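Local coordinates for 16 kDa salivary peptide (Culex quinquefasciatus, PDB 7KCG), which is of unknown function but, as a salivary protein with a beta-trefoil fold related to ricin-type lectins, may bind sugars, at residues Asn54-Asn59 with Leu86-Gly91; Glu68-Phe73 with Asn109-His114; Pro102-Ile107 with Glu137-Lys142. All blocks are in the same frame, centred on the assembly; numbering follows the deposited sequence.

Contact 1. Residues Asn54-Asn59 with Leu86-Gly91; sequences NFRIRN and LINDGG. With FMT (formic acid), chain D.
The guanidinium of Arg56 lies under the CD1 methyl of Leu86, which sits 3.7 Å above the guanidinium plane and off toward its rim, with NH1 as the nearest nitrogen. The same flat group points its NH1/NH2 end, edge-on, at the carbonyl of Ile87. Arg56 NH1 reaches Ile87 O at 2.9 Å. Arg56 NH2 reaches that same Ile87 O at 2.6 Å, so one carbonyl oxygen takes two N-H groups. The oxygen lies only 4° out of the guanidinium plane. The NH1 donor falls in the carbonyl plane on a lone pair, whereas the NH2 donor is tilted from it by 21°. CD and NE of the arginine continue in an extended line, carrying the group across from its strand. NH1 also forms a salt bridge with Glu65, which helps fix the rotation of the group.

In the beta-trefoil, strand 54-59 belongs to the curled antiparallel sheet, and residues 86-91 form part of the irregular connection between strands 76-81 and 93-98; an arginine thus ties a surface loop back to the sheet through main-chain oxygen. Arg58 adds a lighter touch: its NH2 comes within 4.1 Å of Leu86 CD1, while its NH1 is hydrogen-bonded to Gly63 O. Further along the loop the chain folds upon itself in an Asx turn, Gly91 N donating to Asp89 OD1 at 2.9 Å. A formic acid molecule, probably from the crystallisation liquor, accepts a weak bond at its O1 from Asn88 N, 3.4 Å away.

Contact 2. Residues Glu68-Phe73 with Asn109-His114; sequences ESQQKF and NVKFSH. With FMT (formic acid), chain C.
Glu68 and Phe112 bury the most surface here, with the Glu68 side chain laid obliquely beside the ring and its carboxylate plane turned 35° from the ring plane. Glu68 CD comes to 3.4 Å from Phe112 CD2, and the backbone takes part as well: Glu68 O meets the ring edge at Phe112 CE2, 3.2 Å away. Gln70 extends this packing, its CG lying at the same ring's edge, 3.9 Å from Phe112 CZ.

CG anti to the backbone N (chi1 -180°) and an extended chain beyond it bring the Glu68 carboxylate to His114. There His114 ND1 donates to OE2 of Glu68 at 2.5 Å, on the syn lone pair, although the acceptor is tilted 22° from the imidazole plane. The other oxygen, OE1, is buried against Asn109 CB and Phe112 CB and has no polar partner in the model. In the trefoil these residues join the end of strand 64-69 to the turn after strand 104-109. That turn is braced internally by an Asx motif, Phe112 N donating to Asn109 OD1 at 3.0 Å.

Beside the ring, a water accepts from Lys111 NZ and donates to Glu68 O, and the same lysine nitrogen forms a salt bridge with Asp89. A formic acid molecule, probably from the crystallisation liquor, accepts bonds from Ser69 OG, Gln70 N, Arg34 NE and this water.

Contact 3. Residues Pro102-Ile107 with Glu137-Lys142; sequences PGYFHI and EWRIVK
Ile107 points its CD1 methyl over the face of the Trp138 indole, 3.9 Å from the centroid of the five-membered ring and 28° off the ring normal, a CH-pi contact on the buried side. The two side chains cross at about a right angle, the methyl coming to 3.5 Å from Trp138 CG. Ile140 continues this apolar layer: its CD1 lies 4.1 Å from Phe105 CD1. The backbones of Phe105 and Trp138 form an antiparallel hydrogen-bonded pair, with Phe105 N to Trp138 O at 2.6 Å and Trp138 N to Phe105 O at 2.8 Å. The indole NE1 is held by Leu116 O.

His106 and Glu137 run side by side in the same direction, NE2 of the histidine 3.8 Å from Glu137 CG. That NE2 is buried with no partner in the model, while the carboxylate makes its salt bridge with Arg17.

The side of Gly103, Tyr104 and Arg139 is looser and more exposed. Tyr104 CD1 comes obliquely to 3.6 Å from Arg139 N, and its CE1 packs on Arg139 CB.

The axes of the short strand segments cross at 108°, 4.4 Å apart at closest, consistent with a regular ladder confined to the Phe105-Trp138 pair. The last strand, 138-142, lies between 104-109 and 12-16, making this contact one seam of the closed six-stranded barrel of a beta-trefoil.

Overall arrangement
From the N terminus, four strands precede the first contact segment, strand 54-59; contact 1 closes the loop that returns at 86-91 after strands 64-69 and 76-81. Residues 68-73 lie inside that loop, yet their partners 109-114 come after it, so contacts 1 and 2 cross, and they touch directly through Gly91 and Asn109. Contact 2 closes a longer loop, joining the end of strand 64-69 to the turn after 104-109. Contact 3 opens at 102-107, inside contact 2, and ends at 137-142, joining strands 104-109 and 138-142; it crosses contact 2 and follows contact 1 in series, Ile57 packing on Ile107. Contacts 2 and 3 lie on opposite sides of the chain's centre.

Contact 1. Residues Asn54-Asn59 with Leu86-Gly91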
loop_
_atom_site.group_PDB
_atom_site.type_symbol
_atom_site.label_atom_id
_atom_site.label_comp_id
_atom_site.label_asym_id
_atom_site.label_seq_id
_atom_site.Cartn_x
_atom_site.Cartn_y
_atom_site.Cartn_z
ATOM N N ASN A 54 -5.077 8.069 10.746
ATOM C CA ASN A 54 -4.890 7.157 9.622
ATOM C C ASN A 54 -4.248 7.896 8.451
ATOM O O ASN A 54 -3.856 9.064 8.557
ATOM C CB ASN A 54 -6.229 6.547 9.213
ATOM C CG ASN A 54 -6.911 5.822 10.350
ATOM O OD1 ASN A 54 -6.277 5.069 11.084
ATOM N ND2 ASN A 54 -8.209 6.043 10.499
ATOM N N PHE A 55 -4.134 7.196 7.322
ATOM C CA PHE A 55 -3.494 7.725 6.130
ATOM C C PHE A 55 -4.237 7.247 4.894
ATOM O O PHE A 55 -4.741 6.122 4.853
ATOM C CB PHE A 55 -2.026 7.284 6.004
ATOM C CG PHE A 55 -1.154 7.761 7.120
ATOM C CD1 PHE A 55 -0.600 9.025 7.084
ATOM C CD2 PHE A 55 -0.877 6.936 8.203
ATOM C CE1 PHE A 55 0.203 9.481 8.130
ATOM C CE2 PHE A 55 -0.078 7.388 9.263
ATOM C CZ PHE A 55 0.465 8.658 9.215
ATOM N N ARG A 56 -4.290 8.108 3.886
ATOM C CA ARG A 56 -4.649 7.697 2.535
ATOM C C ARG A 56 -3.390 7.586 1.680
ATOM O O ARG A 56 -2.431 8.340 1.859
ATOM C CB ARG A 56 -5.625 8.686 1.907
ATOM C CG ARG A 56 -6.959 8.732 2.633
ATOM C CD ARG A 56 -8.000 9.466 1.809
ATOM N NE ARG A 56 -9.304 9.400 2.452
ATOM C CZ ARG A 56 -10.336 8.691 2.007
ATOM N NH1 ARG A 56 -10.240 7.983 0.882
ATOM N NH2 ARG A 56 -11.480 8.720 2.689
ATOM N N ILE A 57 -3.411 6.639 0.741
ATOM C CA ILE A 57 -2.280 6.345 -0.131
ATOM C C ILE A 57 -2.774 6.423 -1.569
ATOM O O ILE A 57 -3.681 5.676 -1.953
ATOM C CB ILE A 57 -1.681 4.958 0.160
ATOM C CG1 ILE A 57 -1.243 4.844 1.631
ATOM C CG2 ILE A 57 -0.484 4.661 -0.755
ATOM C CD1 ILE A 57 -0.868 3.396 2.021
ATOM N N ARG A 58 -2.163 7.292 -2.358
ATOM C CA ARG A 58 -2.553 7.541 -3.767
ATOM C C ARG A 58 -1.378 7.358 -4.726
ATOM O O ARG A 58 -0.326 7.865 -4.458
ATOM C CB ARG A 58 -3.095 8.959 -3.916
ATOM C CG ARG A 58 -3.865 9.186 -5.197
ATOM C CD ARG A 58 -4.461 10.558 -5.232
ATOM N NE ARG A 58 -5.493 10.800 -4.257
ATOM C CZ ARG A 58 -6.775 10.689 -4.493
ATOM N NH1 ARG A 58 -7.195 10.298 -5.670
ATOM N NH2 ARG A 58 -7.641 10.957 -3.550
ATOM N N ASN A 59 -1.618 6.649 -5.820
ATOM C CA ASN A 59 -0.611 6.407 -6.875
ATOM C C ASN A 59 -0.452 7.688 -7.667
ATOM O O ASN A 59 -1.392 8.081 -8.272
ATOM C CB ASN A 59 -1.054 5.295 -7.805
ATOM C CG ASN A 59 -0.066 5.052 -8.912
ATOM O OD1 ASN A 59 -0.118 5.707 -9.937
ATOM N ND2 ASN A 59 0.824 4.108 -8.710
ATOM N N LEU A 86 -14.159 9.724 -3.986
ATOM C CA LEU A 86 -13.475 9.510 -2.717
ATOM C C LEU A 86 -14.117 8.355 -1.955
ATOM O O LEU A 86 -15.340 8.311 -1.776
ATOM C CB LEU A 86 -13.515 10.783 -1.890
ATOM C CG LEU A 86 -12.505 10.876 -0.753
ATOM C CD1 LEU A 86 -11.078 10.904 -1.300
ATOM C CD2 LEU A 86 -12.804 12.113 0.092
ATOM N N ILE A 87 -13.296 7.411 -1.511
ATOM C CA ILE A 87 -13.781 6.241 -0.787
ATOM C C ILE A 87 -13.896 6.609 0.686
ATOM O O ILE A 87 -12.911 7.016 1.313
ATOM C CB ILE A 87 -12.853 5.035 -1.004
ATOM C CG1 ILE A 87 -12.982 4.571 -2.449
ATOM C CG2 ILE A 87 -13.175 3.897 -0.051
ATOM C CD1 ILE A 87 -12.140 3.363 -2.800
ATOM N N ASN A 88 -15.105 6.468 1.238
ATOM C CA ASN A 88 -15.430 6.961 2.567
ATOM C C ASN A 88 -15.816 5.855 3.546
ATOM O O ASN A 88 -16.234 6.161 4.671
ATOM C CB ASN A 88 -16.568 7.993 2.464
ATOM C CG ASN A 88 -16.563 8.982 3.611
ATOM O OD1 ASN A 88 -15.513 9.281 4.194
ATOM N ND2 ASN A 88 -17.743 9.499 3.947
ATOM N N ASP A 89 -15.682 4.584 3.168
ATOM C CA ASP A 89 -16.130 3.471 4.000
ATOM C C ASP A 89 -14.993 2.782 4.756
ATOM O O ASP A 89 -15.188 1.667 5.257
ATOM C CB ASP A 89 -16.887 2.436 3.152
ATOM C CG ASP A 89 -15.996 1.709 2.154
ATOM O OD1 ASP A 89 -14.774 1.985 2.086
ATOM O OD2 ASP A 89 -16.518 0.837 1.422
ATOM N N GLY A 90 -13.814 3.402 4.825
ATOM C CA GLY A 90 -12.666 2.807 5.471
ATOM C C GLY A 90 -11.765 1.999 4.563
ATOM O O GLY A 90 -10.620 1.715 4.943
ATOM N N GLY A 91 -12.240 1.629 3.373
ATOM C CA GLY A 91 -11.465 0.759 2.508
ATOM C C GLY A 91 -10.199 1.403 1.976
ATOM O O GLY A 91 -9.238 0.704 1.655
HETATM C C FMT D . -17.396 3.603 -1.391
HETATM O O1 FMT D . -17.140 4.389 -0.501
HETATM O O2 FMT D . -16.708 3.462 -2.484
#

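Contact 2. Residues Glu68-Phe73 with Asn109-His114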
loop_
_atom_site.group_PDB
_atom_site.type_symbol
_atom_site.label_atom_id
_atom_site.label_comp_id
_atom_site.label_asym_id
_atom_site.label_seq_id
_atom_site.Cartn_x
_atom_site.Cartn_y
_atom_site.Cartn_z
ATOM N N GLU A 68 -8.535 -1.667 -0.293
ATOM C CA GLU A 68 -8.778 -3.099 -0.204
ATOM C C GLU A 68 -10.250 -3.371 -0.466
ATOM O O GLU A 68 -11.119 -2.666 0.052
ATOM C CB GLU A 68 -8.386 -3.660 1.166
ATOM C CG GLU A 68 -8.627 -5.168 1.274
ATOM C CD GLU A 68 -8.248 -5.759 2.622
ATOM O OE1 GLU A 68 -7.682 -5.036 3.473
ATOM O OE2 GLU A 68 -8.516 -6.963 2.834
ATOM N N SER A 69 -10.519 -4.415 -1.246
ATOM C CA SER A 69 -11.836 -4.671 -1.808
ATOM C C SER A 69 -12.571 -5.769 -1.052
ATOM O O SER A 69 -11.968 -6.627 -0.406
ATOM C CB SER A 69 -11.703 -5.050 -3.285
ATOM O OG SER A 69 -12.902 -5.608 -3.812
ATOM N N GLN A 70 -13.901 -5.745 -1.164
ATOM C CA GLN A 70 -14.705 -6.864 -0.684
ATOM C C GLN A 70 -14.444 -8.121 -1.498
ATOM O O GLN A 70 -14.486 -9.231 -0.955
ATOM C CB GLN A 70 -16.191 -6.511 -0.735
ATOM C CG GLN A 70 -16.671 -5.646 0.419
ATOM C CD GLN A 70 -17.758 -6.325 1.237
ATOM O OE1 GLN A 70 -18.923 -6.363 0.833
ATOM N NE2 GLN A 70 -17.379 -6.877 2.388
ATOM N N GLN A 71 -14.173 -7.932 -2.781
ATOM C CA GLN A 71 -13.946 -9.053 -3.717
ATOM C C GLN A 71 -12.662 -9.761 -3.325
ATOM O O GLN A 71 -11.763 -9.100 -2.783
ATOM C CB GLN A 71 -13.822 -8.478 -5.121
ATOM C CG GLN A 71 -15.031 -7.661 -5.548
ATOM C CD GLN A 71 -15.007 -7.356 -7.025
ATOM O OE1 GLN A 71 -14.467 -8.112 -7.824
ATOM N NE2 GLN A 71 -15.596 -6.235 -7.396
ATOM N N LYS A 72 -12.582 -11.056 -3.619
ATOM C CA LYS A 72 -11.409 -11.831 -3.164
ATOM C C LYS A 72 -11.064 -12.959 -4.122
ATOM O O LYS A 72 -11.990 -13.591 -4.632
ATOM C CB LYS A 72 -11.628 -12.387 -1.752
ATOM C CG LYS A 72 -13.051 -12.405 -1.222
ATOM C CD LYS A 72 -13.099 -12.414 0.286
ATOM N N PHE A 73 -9.779 -13.136 -4.411
ATOM C CA PHE A 73 -9.323 -14.316 -5.176
ATOM C C PHE A 73 -9.097 -15.361 -4.086
ATOM O O PHE A 73 -10.074 -15.959 -3.597
ATOM C CB PHE A 73 -8.118 -13.940 -6.046
ATOM C CG PHE A 73 -6.949 -13.221 -5.410
ATOM C CD1 PHE A 73 -6.999 -11.869 -5.124
ATOM C CD2 PHE A 73 -5.761 -13.888 -5.156
ATOM C CE1 PHE A 73 -5.921 -11.217 -4.548
ATOM C CE2 PHE A 73 -4.686 -13.242 -4.570
ATOM C CZ PHE A 73 -4.766 -11.904 -4.273
ATOM N N ASN A 109 -5.166 -2.054 6.668
ATOM C CA ASN A 109 -6.422 -1.480 6.199
ATOM C C ASN A 109 -7.388 -1.253 7.354
ATOM O O ASN A 109 -7.578 -2.132 8.200
ATOM C CB ASN A 109 -7.050 -2.401 5.162
ATOM C CG ASN A 109 -8.162 -1.735 4.415
ATOM O OD1 ASN A 109 -9.337 -1.994 4.671
ATOM N ND2 ASN A 109 -7.802 -0.859 3.484
ATOM N N VAL A 110 -8.006 -0.070 7.389
ATOM C CA VAL A 110 -8.909 0.268 8.487
ATOM C C VAL A 110 -10.170 -0.590 8.419
ATOM O O VAL A 110 -10.578 -1.209 9.409
ATOM C CB VAL A 110 -9.256 1.768 8.449
ATOM C CG1 VAL A 110 -10.442 2.073 9.360
ATOM C CG2 VAL A 110 -8.047 2.615 8.812
ATOM N N LYS A 111 -10.796 -0.641 7.240
ATOM C CA LYS A 111 -12.048 -1.369 7.080
ATOM C C LYS A 111 -11.875 -2.853 7.381
ATOM O O LYS A 111 -12.680 -3.450 8.105
ATOM C CB LYS A 111 -12.577 -1.168 5.659
ATOM C CG LYS A 111 -13.930 -1.820 5.373
ATOM C CD LYS A 111 -14.303 -1.622 3.919
ATOM C CE LYS A 111 -15.639 -2.273 3.588
ATOM N NZ LYS A 111 -15.943 -2.134 2.140
ATOM N N PHE A 112 -10.827 -3.466 6.840
ATOM C CA PHE A 112 -10.719 -4.921 6.856
ATOM C C PHE A 112 -9.744 -5.459 7.893
ATOM O O PHE A 112 -9.712 -6.677 8.104
ATOM C CB PHE A 112 -10.299 -5.430 5.482
ATOM C CG PHE A 112 -11.391 -5.363 4.446
ATOM C CD1 PHE A 112 -12.476 -6.217 4.515
ATOM C CD2 PHE A 112 -11.320 -4.462 3.401
ATOM C CE1 PHE A 112 -13.470 -6.169 3.562
ATOM C CE2 PHE A 112 -12.320 -4.409 2.437
ATOM C CZ PHE A 112 -13.390 -5.265 2.518
ATOM N N SER A 113 -8.937 -4.596 8.511
ATOM C CA SER A 113 -7.919 -5.005 9.489
ATOM C C SER A 113 -6.911 -5.985 8.888
ATOM O O SER A 113 -6.511 -6.959 9.528
ATOM C CB SER A 113 -8.562 -5.593 10.749
ATOM O OG SER A 113 -9.347 -4.637 11.434
ATOM N N HIS A 114 -6.473 -5.713 7.661
ATOM C CA HIS A 114 -5.513 -6.551 6.955
ATOM C C HIS A 114 -4.269 -5.744 6.625
ATOM O O HIS A 114 -4.357 -4.562 6.276
ATOM C CB HIS A 114 -6.100 -7.107 5.654
ATOM C CG HIS A 114 -7.214 -8.082 5.855
ATOM N ND1 HIS A 114 -8.062 -8.461 4.836
ATOM C CD2 HIS A 114 -7.619 -8.758 6.955
ATOM C CE1 HIS A 114 -8.944 -9.327 5.301
ATOM N NE2 HIS A 114 -8.698 -9.523 6.586
HETATM C C FMT C . -14.850 -2.911 -3.832
HETATM O O1 FMT C . -15.061 -3.323 -2.711
HETATM O O2 FMT C . -14.516 -3.634 -4.849
HETATM O O HOH W 1 -13.795 -2.000 -0.007
#

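Contact 3. Residues Pro102-Ile107 with Glu137-Lys142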
loop_
_atom_site.group_PDB
_atom_site.type_symbol
_atom_site.label_atom_id
_atom_site.label_comp_id
_atom_site.label_asym_id
_atom_site.label_seq_id
_atom_site.Cartn_x
_atom_site.Cartn_y
_atom_site.Cartn_z
ATOM N N PRO A 102 13.763 -1.394 11.948
ATOM C CA PRO A 102 13.840 0.066 11.813
ATOM C C PRO A 102 13.622 0.544 10.387
ATOM O O PRO A 102 14.182 -0.003 9.434
ATOM C CB PRO A 102 15.265 0.381 12.287
ATOM C CG PRO A 102 15.605 -0.748 13.187
ATOM C CD PRO A 102 14.952 -1.957 12.609
ATOM N N GLY A 103 12.826 1.603 10.256
ATOM C CA GLY A 103 12.473 2.156 8.964
ATOM C C GLY A 103 11.376 1.423 8.216
ATOM O O GLY A 103 10.903 1.935 7.188
ATOM N N TYR A 104 10.954 0.244 8.674
ATOM C CA TYR A 104 9.889 -0.496 8.009
ATOM C C TYR A 104 8.575 -0.336 8.761
ATOM O O TYR A 104 8.545 -0.286 9.995
ATOM C CB TYR A 104 10.224 -1.980 7.881
ATOM C CG TYR A 104 11.389 -2.259 6.968
ATOM C CD1 TYR A 104 11.195 -2.427 5.607
ATOM C CD2 TYR A 104 12.691 -2.345 7.468
ATOM C CE1 TYR A 104 12.255 -2.677 4.754
ATOM C CE2 TYR A 104 13.769 -2.606 6.621
ATOM C CZ TYR A 104 13.535 -2.776 5.262
ATOM O OH TYR A 104 14.573 -3.030 4.401
ATOM N N PHE A 105 7.485 -0.268 8.008
ATOM C CA PHE A 105 6.164 -0.073 8.570
ATOM C C PHE A 105 5.241 -1.204 8.135
ATOM O O PHE A 105 5.442 -1.824 7.096
ATOM C CB PHE A 105 5.552 1.272 8.123
ATOM C CG PHE A 105 6.359 2.471 8.539
ATOM C CD1 PHE A 105 7.470 2.871 7.803
ATOM C CD2 PHE A 105 6.007 3.192 9.663
ATOM C CE1 PHE A 105 8.226 3.978 8.201
ATOM C CE2 PHE A 105 6.757 4.309 10.067
ATOM C CZ PHE A 105 7.861 4.698 9.333
ATOM N N HIS A 106 4.250 -1.477 8.978
ATOM C CA HIS A 106 3.066 -2.229 8.614
ATOM C C HIS A 106 2.026 -1.248 8.080
ATOM O O HIS A 106 1.850 -0.158 8.629
ATOM C CB HIS A 106 2.534 -2.979 9.840
ATOM C CG HIS A 106 3.460 -4.044 10.349
ATOM N ND1 HIS A 106 3.839 -4.136 11.673
ATOM C CD2 HIS A 106 4.080 -5.067 9.710
ATOM C CE1 HIS A 106 4.644 -5.174 11.827
ATOM N NE2 HIS A 106 4.807 -5.754 10.652
ATOM N N ILE A 107 1.349 -1.625 6.998
ATOM C CA ILE A 107 0.304 -0.798 6.391
ATOM C C ILE A 107 -0.985 -1.596 6.511
ATOM O O ILE A 107 -1.154 -2.599 5.811
ATOM C CB ILE A 107 0.618 -0.469 4.925
ATOM C CG1 ILE A 107 1.980 0.206 4.813
ATOM C CG2 ILE A 107 -0.473 0.414 4.328
ATOM C CD1 ILE A 107 2.655 0.166 3.434
ATOM N N GLU A 137 6.241 -6.017 5.721
ATOM C CA GLU A 137 6.980 -4.855 6.193
ATOM C C GLU A 137 7.371 -3.996 5.003
ATOM O O GLU A 137 7.816 -4.515 3.978
ATOM C CB GLU A 137 8.213 -5.291 7.006
ATOM C CG GLU A 137 7.804 -5.988 8.307
ATOM C CD GLU A 137 8.993 -6.482 9.123
ATOM O OE1 GLU A 137 10.051 -6.733 8.522
ATOM O OE2 GLU A 137 8.855 -6.620 10.355
ATOM N N TRP A 138 7.177 -2.687 5.135
ATOM C CA TRP A 138 7.329 -1.762 4.021
ATOM C C TRP A 138 8.201 -0.585 4.409
ATOM O O TRP A 138 7.949 0.076 5.432
ATOM C CB TRP A 138 5.958 -1.259 3.547
ATOM C CG TRP A 138 5.049 -2.365 3.177
ATOM C CD1 TRP A 138 4.279 -3.105 4.020
ATOM C CD2 TRP A 138 4.826 -2.892 1.859
ATOM N NE1 TRP A 138 3.578 -4.064 3.303
ATOM C CE2 TRP A 138 3.893 -3.940 1.978
ATOM C CE3 TRP A 138 5.315 -2.565 0.589
ATOM C CZ2 TRP A 138 3.428 -4.666 0.868
ATOM C CZ3 TRP A 138 4.854 -3.290 -0.509
ATOM C CH2 TRP A 138 3.933 -4.325 -0.356
ATOM N N ARG A 139 9.189 -0.283 3.565
ATOM C CA ARG A 139 10.042 0.884 3.768
ATOM C C ARG A 139 9.449 2.082 3.036
ATOM O O ARG A 139 9.294 2.048 1.812
ATOM C CB ARG A 139 11.473 0.626 3.292
ATOM C CG ARG A 139 12.409 1.820 3.557
ATOM C CD ARG A 139 13.879 1.470 3.307
ATOM N NE ARG A 139 14.338 1.872 1.974
ATOM C CZ ARG A 139 15.280 1.237 1.271
ATOM N NH1 ARG A 139 15.870 0.147 1.758
ATOM N NH2 ARG A 139 15.625 1.683 0.067
ATOM N N ILE A 140 9.148 3.144 3.779
ATOM C CA ILE A 140 8.472 4.325 3.249
ATOM C C ILE A 140 9.433 5.500 3.361
ATOM O O ILE A 140 9.775 5.919 4.473
ATOM C CB ILE A 140 7.161 4.614 3.996
ATOM C CG1 ILE A 140 6.216 3.417 3.860
ATOM C CG2 ILE A 140 6.527 5.892 3.476
ATOM C CD1 ILE A 140 4.940 3.541 4.668
ATOM N N VAL A 141 9.854 6.048 2.221
ATOM C CA VAL A 141 10.865 7.105 2.187
ATOM C C VAL A 141 10.351 8.289 1.375
ATOM O O VAL A 141 9.726 8.106 0.323
ATOM C CB VAL A 141 12.198 6.599 1.592
ATOM C CG1 VAL A 141 13.268 7.681 1.694
ATOM C CG2 VAL A 141 12.655 5.316 2.288
ATOM N N LYS A 142 10.646 9.501 1.848
ATOM C CA LYS A 142 10.309 10.709 1.105
ATOM C C LYS A 142 11.015 10.727 -0.250
ATOM O O LYS A 142 12.129 10.219 -0.403
ATOM C CB LYS A 142 10.679 11.957 1.910
ATOM C CG LYS A 142 9.848 12.154 3.168
ATOM C CD LYS A 142 10.283 13.394 3.930
HETATM O O HOH W 2 1.696 -4.328 5.977
#